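Local coordinates for BH2092 protein (Bacillus halodurans, PDB 3NHV) that is of unknown function but carries a rhodanese-like domain, which suggests kinship to sulfurtransferases that use a loop cysteine, at residues V36-D41 and I76-G81; W80-N85 and G107-R112. All blocks are in the same frame, centred on the assembly; numbering follows the deposited sequence.

Contact 1. Residues V36-D41 and I76-G81; sequences VVDVRD and ITYCWG
Two neighbouring parallel strands of the central sheet, 34-38 and 74-78, meet here, with Val-36 opposite Ile-76 and Val-37 opposite Thr-77. Val-37 N donates to Ile-76 O at 2.8 Å, nearly straight at 176°, Tyr-78 N returns a longer bond to Val-37 O, and Val-39 N reaches Tyr-78 O at 3.3 Å. On the face shared by Val-36, Asp-38 and Tyr-78, the tyrosine ring covers Asp-38 CA, 4.0 Å from the ring centroid, while Val-36 CG1 meets the ring edge. Tyr-78 OH donates to Asp-38 OD2 in a very short bond and also pairs with Ile-50 N. Asp-38 OD1 accepts from Arg-40 N at 2.9 Å, an Asx turn, and the syn lone pair of OD2 receives Arg-40 NH1 in a salt bridge of 3.0 Å; NH1 also bonds Cys-48 O. The guanidinium stands edge-on over Trp-80, planes 75° apart, in a cation-pi contact: NE lies 3.5 Å above the indole plane, over its centre, and NH2 approaches Trp-80 CH2 at 3.1 Å. Arg-40 CG, anti to the carbonyl carbon (chi1 -50°), packs on the five-membered ring. An alanine at Trp-80 would remove the indole and is likely to leave NE and NH2 less fixed, the guanidinium relying on Asp-38 and Cys-48. The Asp-x-Arg sequence is characteristic of rhodanese-like domains, whose central parallel sheet carries these strands side by side.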
ATOM      1  N   VAL B  36       0.644 -15.455  14.223  1.00 43.04           N
ATOM      2  CA  VAL B  36       1.388 -14.818  13.152  1.00 43.11           C
ATOM      3  C   VAL B  36       2.005 -15.871  12.236  1.00 45.47           C
ATOM      4  O   VAL B  36       2.801 -16.701  12.679  1.00 54.32           O
ATOM      5  CB  VAL B  36       2.510 -13.930  13.715  1.00 49.88           C
ATOM      6  CG1 VAL B  36       3.122 -13.111  12.593  1.00 36.25           C
ATOM      7  CG2 VAL B  36       1.957 -13.032  14.819  1.00 42.59           C
ATOM      8  N   VAL B  37       1.638 -15.829  10.957  1.00 45.67           N
ATOM      9  CA  VAL B  37       2.138 -16.778   9.965  1.00 40.78           C
ATOM     10  C   VAL B  37       2.956 -16.103   8.859  1.00 47.83           C
ATOM     11  O   VAL B  37       2.449 -15.239   8.134  1.00 46.28           O
ATOM     12  CB  VAL B  37       0.969 -17.551   9.288  1.00 43.31           C
ATOM     13  CG1 VAL B  37       1.519 -18.592   8.309  1.00 40.27           C
ATOM     14  CG2 VAL B  37       0.101 -18.213  10.333  1.00 39.69           C
ATOM     15  N   ASP B  38       4.223 -16.499   8.741  1.00 46.02           N
ATOM     16  CA  ASP B  38       5.114 -15.966   7.705  1.00 43.00           C
ATOM     17  C   ASP B  38       4.828 -16.822   6.477  1.00 44.99           C
ATOM     18  O   ASP B  38       5.023 -18.034   6.502  1.00 51.24           O
ATOM     19  CB  ASP B  38       6.580 -16.127   8.117  1.00 36.18           C
ATOM     20  CG  ASP B  38       7.534 -15.388   7.194  1.00 44.60           C
ATOM     21  OD1 ASP B  38       7.317 -15.398   5.963  1.00 45.37           O
ATOM     22  OD2 ASP B  38       8.516 -14.805   7.702  1.00 41.42           O
ATOM     23  N   VAL B  39       4.358 -16.183   5.413  1.00 44.80           N
ATOM     24  CA  VAL B  39       3.994 -16.858   4.172  1.00 41.15           C
ATOM     25  C   VAL B  39       5.100 -16.916   3.123  1.00 42.08           C
ATOM     26  O   VAL B  39       4.942 -17.557   2.084  1.00 43.40           O
ATOM     27  CB  VAL B  39       2.768 -16.157   3.546  1.00 46.14           C
ATOM     28  CG1 VAL B  39       2.476 -16.715   2.179  1.00 57.16           C
ATOM     29  CG2 VAL B  39       1.564 -16.319   4.461  1.00 47.36           C
ATOM     30  N   ARG B  40       6.215 -16.245   3.377  1.00 37.30           N
ATOM     31  CA  ARG B  40       7.304 -16.245   2.404  1.00 44.56           C
ATOM     32  C   ARG B  40       7.960 -17.621   2.290  1.00 49.83           C
ATOM     33  O   ARG B  40       7.496 -18.605   2.868  1.00 49.29           O
ATOM     34  CB  ARG B  40       8.375 -15.225   2.796  1.00 45.95           C
ATOM     35  CG  ARG B  40       7.864 -13.834   3.113  1.00 44.25           C
ATOM     36  CD  ARG B  40       8.561 -13.314   4.365  1.00 44.03           C
ATOM     37  NE  ARG B  40       9.901 -12.781   4.136  1.00 38.43           N
ATOM     38  CZ  ARG B  40      10.913 -12.943   4.985  1.00 40.78           C
ATOM     39  NH1 ARG B  40      10.739 -13.638   6.102  1.00 36.70           N
ATOM     40  NH2 ARG B  40      12.089 -12.375   4.742  1.00 45.70           N
ATOM     41  N   ASP B  41       9.051 -17.673   1.535  1.00 59.60           N
ATOM     42  CA  ASP B  41       9.804 -18.907   1.345  1.00 61.43           C
ATOM     43  C   ASP B  41      10.416 -19.359   2.665  1.00 59.39           C
ATOM     44  O   ASP B  41      10.896 -18.532   3.441  1.00 64.83           O
ATOM     45  CB  ASP B  41      10.940 -18.691   0.360  1.00 65.44           C
ATOM     46  CG  ASP B  41      11.830 -19.901   0.255  1.00 85.50           C
ATOM     47  OD1 ASP B  41      11.533 -20.780  -0.586  1.00 93.14           O
ATOM     48  OD2 ASP B  41      12.813 -19.992   1.034  1.00 86.30           O
ATOM     49  N   ILE B  76      -2.734 -14.027  11.198  1.00 40.59           N
ATOM     50  CA  ILE B  76      -2.158 -12.790  10.683  1.00 40.42           C
ATOM     51  C   ILE B  76      -1.059 -13.192   9.710  1.00 43.57           C
ATOM     52  O   ILE B  76      -0.055 -13.767  10.113  1.00 46.02           O
ATOM     53  CB  ILE B  76      -1.516 -11.930  11.807  1.00 41.58           C
ATOM     54  CG1 ILE B  76      -2.520 -11.693  12.937  1.00 37.36           C
ATOM     55  CG2 ILE B  76      -1.059 -10.582  11.238  1.00 32.12           C
ATOM     56  CD1 ILE B  76      -3.686 -10.808  12.552  1.00 41.45           C
ATOM     57  N   THR B  77      -1.246 -12.891   8.431  1.00 39.10           N
ATOM     58  CA  THR B  77      -0.253 -13.250   7.431  1.00 42.18           C
ATOM     59  C   THR B  77       0.624 -12.072   7.073  1.00 38.17           C
ATOM     60  O   THR B  77       0.177 -10.932   7.112  1.00 39.26           O
ATOM     61  CB  THR B  77      -0.926 -13.740   6.136  1.00 49.86           C
ATOM     62  OG1 THR B  77      -1.696 -12.669   5.574  1.00 50.08           O
ATOM     63  CG2 THR B  77      -1.852 -14.915   6.426  1.00 49.21           C
ATOM     64  N   TYR B  78       1.876 -12.340   6.723  1.00 39.77           N
ATOM     65  CA  TYR B  78       2.760 -11.262   6.313  1.00 39.58           C
ATOM     66  C   TYR B  78       3.768 -11.764   5.289  1.00 41.58           C
ATOM     67  O   TYR B  78       4.252 -12.895   5.379  1.00 47.66           O
ATOM     68  CB  TYR B  78       3.463 -10.633   7.527  1.00 45.79           C
ATOM     69  CG  TYR B  78       4.654 -11.394   8.066  1.00 46.49           C
ATOM     70  CD1 TYR B  78       5.898 -11.305   7.451  1.00 41.69           C
ATOM     71  CD2 TYR B  78       4.540 -12.181   9.208  1.00 45.59           C
ATOM     72  CE1 TYR B  78       6.997 -11.971   7.964  1.00 45.14           C
ATOM     73  CE2 TYR B  78       5.631 -12.852   9.730  1.00 39.15           C
ATOM     74  CZ  TYR B  78       6.858 -12.743   9.107  1.00 41.09           C
ATOM     75  OH  TYR B  78       7.951 -13.389   9.642  1.00 36.11           O
ATOM     76  N   CYS B  79       4.043 -10.925   4.295  1.00 43.83           N
ATOM     77  CA  CYS B  79       4.994 -11.241   3.238  1.00 40.64           C
ATOM     78  C   CYS B  79       6.151 -10.261   3.387  1.00 45.21           C
ATOM     79  O   CYS B  79       6.380  -9.742   4.472  1.00 44.82           O
ATOM     80  CB  CYS B  79       4.342 -11.094   1.855  1.00 49.93           C
ATOM     81  SG  CYS B  79       5.530 -11.245   0.466  1.00 83.65           S
ATOM     82  N   TRP B  80       6.880 -10.000   2.311  1.00 43.70           N
ATOM     83  CA  TRP B  80       7.999  -9.083   2.389  1.00 46.59           C
ATOM     84  C   TRP B  80       7.589  -7.664   2.713  1.00 47.23           C
ATOM     85  O   TRP B  80       8.066  -7.092   3.689  1.00 52.74           O
ATOM     86  CB  TRP B  80       8.800  -9.089   1.092  1.00 51.42           C
ATOM     87  CG  TRP B  80       9.587 -10.333   0.912  1.00 55.06           C
ATOM     88  CD1 TRP B  80       9.175 -11.484   0.302  1.00 57.89           C
ATOM     89  CD2 TRP B  80      10.914 -10.578   1.382  1.00 47.82           C
ATOM     90  NE1 TRP B  80      10.169 -12.431   0.365  1.00 56.44           N
ATOM     91  CE2 TRP B  80      11.247 -11.903   1.025  1.00 53.78           C
ATOM     92  CE3 TRP B  80      11.854  -9.810   2.079  1.00 52.12           C
ATOM     93  CZ2 TRP B  80      12.482 -12.476   1.329  1.00 48.59           C
ATOM     94  CZ3 TRP B  80      13.089 -10.381   2.385  1.00 55.76           C
ATOM     95  CH2 TRP B  80      13.388 -11.704   2.011  1.00 55.65           C
ATOM     96  N   GLY B  81       6.707  -7.100   1.894  1.00 47.50           N
ATOM     97  CA  GLY B  81       6.262  -5.733   2.117  1.00 52.80           C
ATOM     98  C   GLY B  81       5.133  -5.257   1.212  1.00 54.09           C
ATOM     99  O   GLY B  81       4.402  -6.069   0.638  1.00 47.58           O
TER

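Contact 2. Residues W80-N85 and G107-R112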
ATOM      1  N   TRP B  80       6.880 -10.000   2.311  1.00 43.70           N
ATOM      2  CA  TRP B  80       7.999  -9.083   2.389  1.00 46.59           C
ATOM      3  C   TRP B  80       7.589  -7.664   2.713  1.00 47.23           C
ATOM      4  O   TRP B  80       8.066  -7.092   3.689  1.00 52.74           O
ATOM      5  CB  TRP B  80       8.800  -9.089   1.092  1.00 51.42           C
ATOM      6  CG  TRP B  80       9.587 -10.333   0.912  1.00 55.06           C
ATOM      7  CD1 TRP B  80       9.175 -11.484   0.302  1.00 57.89           C
ATOM      8  CD2 TRP B  80      10.914 -10.578   1.382  1.00 47.82           C
ATOM      9  NE1 TRP B  80      10.169 -12.431   0.365  1.00 56.44           N
ATOM     10  CE2 TRP B  80      11.247 -11.903   1.025  1.00 53.78           C
ATOM     11  CE3 TRP B  80      11.854  -9.810   2.079  1.00 52.12           C
ATOM     12  CZ2 TRP B  80      12.482 -12.476   1.329  1.00 48.59           C
ATOM     13  CZ3 TRP B  80      13.089 -10.381   2.385  1.00 55.76           C
ATOM     14  CH2 TRP B  80      13.388 -11.704   2.011  1.00 55.65           C
ATOM     15  N   GLY B  81       6.707  -7.100   1.894  1.00 47.50           N
ATOM     16  CA  GLY B  81       6.262  -5.733   2.117  1.00 52.80           C
ATOM     17  C   GLY B  81       5.133  -5.257   1.212  1.00 54.09           C
ATOM     18  O   GLY B  81       4.402  -6.069   0.638  1.00 47.58           O
ATOM     19  N   PRO B  82       4.980  -3.931   1.055  1.00 54.11           N
ATOM     20  CA  PRO B  82       3.959  -3.261   0.238  1.00 54.36           C
ATOM     21  C   PRO B  82       3.825  -3.771  -1.190  1.00 52.02           C
ATOM     22  O   PRO B  82       2.728  -3.837  -1.738  1.00 41.46           O
ATOM     23  CB  PRO B  82       4.405  -1.800   0.256  1.00 49.85           C
ATOM     24  CG  PRO B  82       5.080  -1.673   1.562  1.00 53.62           C
ATOM     25  CD  PRO B  82       5.894  -2.940   1.649  1.00 47.93           C
ATOM     26  N   ALA B  83       4.955  -4.118  -1.788  1.00 55.09           N
ATOM     27  CA  ALA B  83       4.968  -4.587  -3.167  1.00 61.82           C
ATOM     28  C   ALA B  83       4.735  -6.087  -3.305  1.00 58.61           C
ATOM     29  O   ALA B  83       5.084  -6.678  -4.325  1.00 60.41           O
ATOM     30  CB  ALA B  83       6.288  -4.210  -3.825  1.00 60.06           C
ATOM     31  N   CYS B  84       4.141  -6.705  -2.293  1.00 53.92           N
ATOM     32  CA  CYS B  84       3.907  -8.134  -2.352  1.00 53.81           C
ATOM     33  C   CYS B  84       2.427  -8.486  -2.208  1.00 52.23           C
ATOM     34  O   CYS B  84       1.669  -7.766  -1.559  1.00 57.35           O
ATOM     35  CB  CYS B  84       4.745  -8.833  -1.270  1.00 56.29           C
ATOM     36  SG  CYS B  84       4.517 -10.645  -1.200  1.00 84.54           S
ATOM     37  N   ASN B  85       2.028  -9.592  -2.834  1.00 52.71           N
ATOM     38  CA  ASN B  85       0.650 -10.088  -2.811  1.00 49.72           C
ATOM     39  C   ASN B  85       0.553 -11.360  -1.978  1.00 50.59           C
ATOM     40  O   ASN B  85      -0.543 -11.878  -1.746  1.00 46.92           O
ATOM     41  CB  ASN B  85       0.185 -10.425  -4.232  1.00 62.04           C
ATOM     42  CG  ASN B  85      -0.430  -9.241  -4.944  1.00 71.50           C
ATOM     43  OD1 ASN B  85      -0.147  -8.091  -4.602  1.00 84.88           O
ATOM     44  ND2 ASN B  85      -1.267  -9.512  -5.944  1.00 59.85           N
ATOM     45  N   GLY B 107       4.426  -5.679   5.810  1.00 48.87           N
ATOM     46  CA  GLY B 107       5.234  -6.884   5.851  1.00 49.63           C
ATOM     47  C   GLY B 107       6.374  -6.769   6.843  1.00 53.38           C
ATOM     48  O   GLY B 107       6.326  -5.958   7.771  1.00 56.37           O
ATOM     49  N   ILE B 108       7.410  -7.576   6.647  1.00 46.83           N
ATOM     50  CA  ILE B 108       8.553  -7.567   7.539  1.00 40.60           C
ATOM     51  C   ILE B 108       9.448  -6.386   7.209  1.00 39.00           C
ATOM     52  O   ILE B 108      10.245  -5.944   8.029  1.00 38.13           O
ATOM     53  CB  ILE B 108       9.357  -8.885   7.422  1.00 52.93           C
ATOM     54  CG1 ILE B 108      10.415  -8.956   8.528  1.00 54.99           C
ATOM     55  CG2 ILE B 108      10.001  -8.987   6.046  1.00 42.53           C
ATOM     56  CD1 ILE B 108      11.103 -10.311   8.630  1.00 61.08           C
ATOM     57  N   GLU B 109       9.308  -5.874   5.996  1.00 38.57           N
ATOM     58  CA  GLU B 109      10.101  -4.740   5.593  1.00 42.56           C
ATOM     59  C   GLU B 109       9.858  -3.571   6.544  1.00 44.72           C
ATOM     60  O   GLU B 109      10.785  -3.065   7.166  1.00 54.77           O
ATOM     61  CB  GLU B 109       9.751  -4.320   4.176  1.00 40.12           C
ATOM     62  CG  GLU B 109      10.425  -3.032   3.790  1.00 44.73           C
ATOM     63  CD  GLU B 109       9.941  -2.492   2.474  1.00 47.47           C
ATOM     64  OE1 GLU B 109      10.255  -1.320   2.182  1.00 49.22           O
ATOM     65  OE2 GLU B 109       9.256  -3.237   1.737  1.00 53.00           O
ATOM     66  N   TYR B 110       8.612  -3.140   6.674  1.00 43.40           N
ATOM     67  CA  TYR B 110       8.326  -2.024   7.557  1.00 46.08           C
ATOM     68  C   TYR B 110       8.370  -2.390   9.035  1.00 47.58           C
ATOM     69  O   TYR B 110       8.427  -1.514   9.896  1.00 53.75           O
ATOM     70  CB  TYR B 110       6.992  -1.377   7.171  1.00 46.74           C
ATOM     71  CG  TYR B 110       7.165  -0.310   6.105  1.00 62.64           C
ATOM     72  CD1 TYR B 110       7.430   1.021   6.460  1.00 61.58           C
ATOM     73  CD2 TYR B 110       7.150  -0.636   4.743  1.00 57.48           C
ATOM     74  CE1 TYR B 110       7.679   1.996   5.487  1.00 56.01           C
ATOM     75  CE2 TYR B 110       7.399   0.337   3.764  1.00 55.68           C
ATOM     76  CZ  TYR B 110       7.665   1.644   4.147  1.00 54.94           C
ATOM     77  OH  TYR B 110       7.932   2.598   3.195  1.00 66.26           O
ATOM     78  N   TRP B 111       8.367  -3.684   9.334  1.00 51.60           N
ATOM     79  CA  TRP B 111       8.444  -4.121  10.721  1.00 46.16           C
ATOM     80  C   TRP B 111       9.842  -3.805  11.226  1.00 49.69           C
ATOM     81  O   TRP B 111      10.025  -3.321  12.348  1.00 47.18           O
ATOM     82  CB  TRP B 111       8.181  -5.620  10.830  1.00 47.03           C
ATOM     83  CG  TRP B 111       8.537  -6.160  12.156  1.00 47.41           C
ATOM     84  CD1 TRP B 111       9.757  -6.628  12.546  1.00 42.25           C
ATOM     85  CD2 TRP B 111       7.694  -6.216  13.311  1.00 46.22           C
ATOM     86  NE1 TRP B 111       9.728  -6.968  13.875  1.00 42.27           N
ATOM     87  CE2 TRP B 111       8.477  -6.727  14.370  1.00 44.34           C
ATOM     88  CE3 TRP B 111       6.358  -5.881  13.554  1.00 39.88           C
ATOM     89  CZ2 TRP B 111       7.963  -6.912  15.658  1.00 46.44           C
ATOM     90  CZ3 TRP B 111       5.843  -6.064  14.836  1.00 43.53           C
ATOM     91  CH2 TRP B 111       6.645  -6.574  15.872  1.00 41.93           C
ATOM     92  N   ARG B 112      10.829  -4.079  10.381  1.00 47.80           N
ATOM     93  CA  ARG B 112      12.217  -3.819  10.718  1.00 47.26           C
ATOM     94  C   ARG B 112      12.504  -2.318  10.644  1.00 45.93           C
ATOM     95  O   ARG B 112      13.209  -1.783  11.493  1.00 53.87           O
ATOM     96  CB  ARG B 112      13.139  -4.605   9.775  1.00 55.13           C
ATOM     97  CG  ARG B 112      13.046  -6.124   9.928  1.00 52.56           C
ATOM     98  CD  ARG B 112      13.751  -6.832   8.785  1.00 51.20           C
ATOM     99  NE  ARG B 112      15.177  -6.529   8.767  1.00 56.25           N
ATOM    100  CZ  ARG B 112      16.007  -6.847   7.778  1.00 59.89           C
ATOM    101  NH1 ARG B 112      15.569  -7.488   6.704  1.00 58.89           N
ATOM    102  NH2 ARG B 112      17.287  -6.520   7.868  1.00 54.09           N
TER
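Trp-80 O and the first turn of helix 107-113 form the backbone polar part of this contact. Glu-109 N donates to Trp-80 O at 2.9 Å, with an N-H...O angle of 156° and the donor nearly in line with the C=O bond. The same oxygen lies 3.6 Å from Gly-107 CA in a CA-H...O contact. Among side chains, Glu-109 has CG anti to the backbone N (chi1 172°) and an extended chain beyond it, and its OE2 lies 3.4 Å from Pro-82 CD; its OE1 pairs with Lys-113 and with Tyr-110 OH of the second subunit. The backbones come close, Gly-81 CA and Gly-107 CA being 4.0 Å apart. A CB modelled on Gly-107 would fall 2.4 Å from Trp-80 O, whereas one on Gly-81 would run into Glu-109 OE2. Within the loop, Cys-84 N bonds to Gly-81 O, closing a type I turn with Pro-82 at its second position. In apolar packing, Ile-108 CG2 sits 3.6 Å from Trp-80 O and 4.5 Å from Trp-80 CE3. Pro-82 CG rests 3.8 Å from Tyr-110 CE2, the side chains crossing at about a right angle. The loop joining strand 74-78 to helix 86-96 thus lies against the helix following strand 100-105, and Trp-111 of that helix packs on helix 20-28.

Overall arrangement
Contacts 1 and 2 lie 8 Å apart, centre to centre, and share Trp-80 and Gly-81, so the chain passes directly from the strand pairing into the loop-helix junction. The disulfide ties them covalently: Cys-79 SG of contact 1 and Cys-84 SG of contact 2 are 2.0 Å apart. Ile-108 completes the join, with its N 3.2 Å from Cys-79 O, a probable hydrogen bond, and its CB 3.9 Å from Tyr-78 CE1. Residues 79-84 follow the central strand where rhodaneses carry their active-site loop, and Cys-79 probably corresponds to the catalytic cysteine of relatives; here it is oxidised, held in the disulfide.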